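Local coordinates for protein farnesyl pyrophosphate synthetase (Staphylococcus aureus, PDB 5H9D) that probably elongates allylic diphosphates with isopentenyl diphosphate to make heptaprenyl diphosphate, a magnesium-dependent prenyl transfer, at residues L4-E14 with R42-Q53. Numbering follows the deposited sequence.
Sequences LNMNNEIKKVE and RVRPAFVILSSQ
Arg-42 takes hold of Glu-14 side-on, giving a different nitrogen to each carboxylate oxygen, and this two-pronged salt bridge is the one polar link in a helix crossing otherwise made mostly of apolar contacts. Arg-42 NH2 donates to Glu-14 OE1 at 2.8 Å. Arg-42 NE donates to Glu-14 OE2 at 2.9 Å; both oxygens are met on their syn side. The two side chains cross at about a right angle and their flat groups are twisted 37° apart, yet the double grip should still limit rotation of either group. Glu-14 gets there because CG lies anti to its backbone N (chi1 -165°) and the chain then bends at chi2. Arg-42 sits at the N-cap position of helix 43-51, and its other terminal nitrogen, NH1, makes a long, weak ion pair with Glu-72.

Moving away from the bridge, the contact turns apolar. Ile-10 lays CD1 on CB of Ala-46 at 4.0 Å, while Val-13 straddles two partners: CG1 rests on Pro-45, and CG2 meets CD1 of Ile-49 tip to tip. The other branch of Ile-49, CG2, touches the aliphatic CG of Glu-9 at 3.9 Å; the Glu-9 carboxylate goes elsewhere, with OE2 hydrogen-bonded to Tyr-65 OH and Thr-60 OG1. Met-6, bent at chi2 and chi3, brings CE to 3.9 Å from CG of Leu-50 and slides past Ile-49. Leu-4 lies at this end near Ile-49 and Leu-50, its exact placement doubtful.

The axes of the 6-14 and 43-51 segments pass 10.1 Å apart at 116°, and Leu-306 of helix 302-315 packs on Leu-50 as well. A phosphate ion, probably from the crystallisation liquor but perhaps marking a pocket, lies about 5 Å from the Arg-42 side chain. The contact thus ties the N-terminal helix to Arg-42 and helix 43-51, which carry part of the GGKRxRP signature that in related trans-prenyl diphosphate synthases helps hold isopentenyl diphosphate.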
# COMPACT_ATOMS: atom_id res chain seq x y z
N LEU A 4 1.77 -6.71 -30.19
CA LEU A 4 1.44 -6.05 -28.94
C LEU A 4 1.74 -4.57 -29.04
O LEU A 4 2.86 -4.18 -29.38
CB LEU A 4 2.27 -6.68 -27.82
CG LEU A 4 1.79 -6.61 -26.38
CD1 LEU A 4 0.55 -7.44 -26.19
CD2 LEU A 4 2.87 -7.15 -25.49
N ASN A 5 0.73 -3.74 -28.77
CA ASN A 5 0.90 -2.29 -28.76
C ASN A 5 0.75 -1.93 -27.28
O ASN A 5 -0.24 -2.29 -26.64
CB ASN A 5 -0.17 -1.61 -29.60
CG ASN A 5 -0.00 -0.10 -29.64
OD1 ASN A 5 -0.26 0.59 -28.64
ND2 ASN A 5 0.44 0.42 -30.78
N MET A 6 1.75 -1.25 -26.75
CA MET A 6 1.73 -0.87 -25.35
C MET A 6 0.59 0.09 -25.12
O MET A 6 -0.30 -0.17 -24.30
CB MET A 6 3.06 -0.23 -24.97
CG MET A 6 3.44 -0.37 -23.49
SD MET A 6 4.46 -1.79 -23.13
CE MET A 6 3.45 -3.05 -23.71
N ASN A 7 0.59 1.19 -25.85
CA ASN A 7 -0.46 2.20 -25.72
C ASN A 7 -1.83 1.54 -25.65
O ASN A 7 -2.62 1.81 -24.76
CB ASN A 7 -0.43 3.14 -26.92
CG ASN A 7 0.58 4.25 -26.76
OD1 ASN A 7 1.52 4.13 -25.97
ND2 ASN A 7 0.41 5.33 -27.52
N ASN A 8 -2.09 0.66 -26.59
CA ASN A 8 -3.34 -0.04 -26.66
C ASN A 8 -3.50 -0.90 -25.41
O ASN A 8 -4.60 -0.99 -24.86
CB ASN A 8 -3.39 -0.90 -27.94
CG ASN A 8 -4.63 -1.79 -28.02
OD1 ASN A 8 -5.77 -1.30 -28.06
ND2 ASN A 8 -4.42 -3.11 -28.03
N GLU A 9 -2.42 -1.52 -24.96
CA GLU A 9 -2.54 -2.38 -23.78
C GLU A 9 -2.87 -1.61 -22.53
O GLU A 9 -3.68 -2.07 -21.74
CB GLU A 9 -1.27 -3.20 -23.54
CG GLU A 9 -1.00 -4.31 -24.55
CD GLU A 9 -2.19 -5.22 -24.77
OE1 GLU A 9 -2.90 -5.02 -25.78
OE2 GLU A 9 -2.40 -6.13 -23.95
N ILE A 10 -2.24 -0.45 -22.37
CA ILE A 10 -2.47 0.41 -21.20
C ILE A 10 -3.93 0.90 -21.14
O ILE A 10 -4.48 1.05 -20.06
CB ILE A 10 -1.54 1.66 -21.22
CG1 ILE A 10 -0.08 1.21 -21.26
CG2 ILE A 10 -1.78 2.51 -19.97
CD1 ILE A 10 0.34 0.38 -20.09
N LYS A 11 -4.54 1.16 -22.29
CA LYS A 11 -5.93 1.63 -22.30
C LYS A 11 -6.88 0.52 -21.81
O LYS A 11 -7.85 0.79 -21.11
CB LYS A 11 -6.37 2.06 -23.71
CG LYS A 11 -5.60 3.23 -24.26
CD LYS A 11 -6.32 3.89 -25.43
CE LYS A 11 -5.44 4.97 -26.08
NZ LYS A 11 -4.24 4.43 -26.83
N LYS A 12 -6.58 -0.72 -22.17
CA LYS A 12 -7.42 -1.81 -21.74
C LYS A 12 -7.31 -1.93 -20.23
O LYS A 12 -8.28 -2.23 -19.55
CB LYS A 12 -7.02 -3.08 -22.46
CG LYS A 12 -6.92 -2.87 -23.95
CD LYS A 12 -7.54 -3.99 -24.74
CE LYS A 12 -6.64 -5.18 -24.83
NZ LYS A 12 -7.17 -6.13 -25.85
N VAL A 13 -6.12 -1.69 -19.69
CA VAL A 13 -6.01 -1.77 -18.24
C VAL A 13 -6.66 -0.55 -17.58
O VAL A 13 -7.22 -0.65 -16.50
CB VAL A 13 -4.53 -1.91 -17.79
CG1 VAL A 13 -4.42 -1.71 -16.29
CG2 VAL A 13 -4.01 -3.30 -18.14
N GLU A 14 -6.61 0.59 -18.25
CA GLU A 14 -7.17 1.83 -17.71
C GLU A 14 -8.70 1.82 -17.66
O GLU A 14 -9.32 2.47 -16.82
CB GLU A 14 -6.70 3.00 -18.59
CG GLU A 14 -6.89 4.36 -17.97
CD GLU A 14 -5.99 4.56 -16.78
OE1 GLU A 14 -6.02 5.65 -16.17
OE2 GLU A 14 -5.23 3.61 -16.46
N ARG A 42 1.44 4.72 -15.14
CA ARG A 42 1.04 3.33 -15.20
C ARG A 42 2.19 2.37 -15.51
O ARG A 42 2.02 1.43 -16.29
CB ARG A 42 -0.04 3.19 -16.27
CG ARG A 42 -1.15 4.20 -16.17
CD ARG A 42 -2.04 3.93 -14.96
NE ARG A 42 -3.17 4.85 -14.92
CZ ARG A 42 -3.08 6.13 -14.54
NH1 ARG A 42 -1.93 6.64 -14.16
NH2 ARG A 42 -4.16 6.90 -14.54
N VAL A 43 3.35 2.60 -14.90
CA VAL A 43 4.49 1.71 -15.15
C VAL A 43 4.25 0.28 -14.65
O VAL A 43 4.52 -0.65 -15.39
CB VAL A 43 5.81 2.31 -14.56
CG1 VAL A 43 5.57 3.71 -14.10
CG2 VAL A 43 6.35 1.47 -13.40
N ARG A 44 3.75 0.12 -13.42
CA ARG A 44 3.48 -1.22 -12.85
C ARG A 44 2.61 -2.05 -13.79
O ARG A 44 2.96 -3.17 -14.14
CB ARG A 44 2.84 -1.08 -11.46
CG ARG A 44 3.81 -1.23 -10.28
CD ARG A 44 3.60 -0.23 -9.14
NE ARG A 44 3.92 1.12 -9.58
CZ ARG A 44 4.80 1.92 -8.99
NH1 ARG A 44 5.47 1.51 -7.93
NH2 ARG A 44 5.01 3.13 -9.46
N PRO A 45 1.43 -1.53 -14.20
CA PRO A 45 0.60 -2.32 -15.11
C PRO A 45 1.40 -2.67 -16.37
O PRO A 45 1.26 -3.76 -16.92
CB PRO A 45 -0.55 -1.37 -15.42
CG PRO A 45 -0.71 -0.66 -14.12
CD PRO A 45 0.69 -0.36 -13.71
N ALA A 46 2.24 -1.73 -16.81
CA ALA A 46 3.04 -1.90 -18.02
C ALA A 46 3.98 -3.07 -17.88
O ALA A 46 4.01 -3.95 -18.73
CB ALA A 46 3.81 -0.62 -18.37
N PHE A 47 4.74 -3.11 -16.80
CA PHE A 47 5.65 -4.22 -16.60
C PHE A 47 4.93 -5.56 -16.47
O PHE A 47 5.49 -6.58 -16.83
CB PHE A 47 6.54 -3.97 -15.40
CG PHE A 47 7.72 -3.11 -15.72
CD1 PHE A 47 8.61 -3.49 -16.71
CD2 PHE A 47 7.91 -1.92 -15.08
CE1 PHE A 47 9.66 -2.68 -17.06
CE2 PHE A 47 8.97 -1.09 -15.41
CZ PHE A 47 9.85 -1.47 -16.41
N VAL A 48 3.70 -5.56 -15.97
CA VAL A 48 2.96 -6.81 -15.82
C VAL A 48 2.59 -7.35 -17.21
O VAL A 48 2.85 -8.53 -17.51
CB VAL A 48 1.68 -6.62 -14.97
CG1 VAL A 48 0.94 -7.92 -14.85
CG2 VAL A 48 2.04 -6.10 -13.61
N ILE A 49 1.98 -6.51 -18.06
CA ILE A 49 1.62 -6.93 -19.41
C ILE A 49 2.92 -7.48 -20.07
O ILE A 49 3.00 -8.66 -20.35
CB ILE A 49 1.01 -5.72 -20.26
CG1 ILE A 49 -0.52 -5.64 -20.10
CG2 ILE A 49 1.30 -5.87 -21.75
CD1 ILE A 49 -0.96 -4.92 -18.87
N LEU A 50 3.93 -6.62 -20.26
CA LEU A 50 5.22 -7.01 -20.87
C LEU A 50 5.87 -8.26 -20.30
O LEU A 50 6.33 -9.10 -21.06
CB LEU A 50 6.24 -5.87 -20.77
CG LEU A 50 6.38 -5.02 -22.03
CD1 LEU A 50 7.57 -4.14 -21.88
CD2 LEU A 50 6.52 -5.92 -23.25
N SER A 51 5.92 -8.38 -18.98
CA SER A 51 6.48 -9.55 -18.32
C SER A 51 5.76 -10.84 -18.69
O SER A 51 6.29 -11.91 -18.51
CB SER A 51 6.41 -9.42 -16.79
OG SER A 51 7.36 -8.49 -16.30
N SER A 52 4.54 -10.74 -19.19
CA SER A 52 3.81 -11.95 -19.51
C SER A 52 4.01 -12.47 -20.92
O SER A 52 3.63 -13.60 -21.18
CB SER A 52 2.32 -11.77 -19.25
OG SER A 52 1.72 -11.00 -20.27
N GLN A 53 4.61 -11.69 -21.81
CA GLN A 53 4.83 -12.14 -23.20
C GLN A 53 5.89 -13.26 -23.38
O GLN A 53 6.02 -13.82 -24.47
CB GLN A 53 5.23 -10.95 -24.09
CG GLN A 53 4.36 -9.72 -23.93
CD GLN A 53 2.92 -9.96 -24.31
OE1 GLN A 53 2.61 -10.35 -25.44
NE2 GLN A 53 2.02 -9.71 -23.38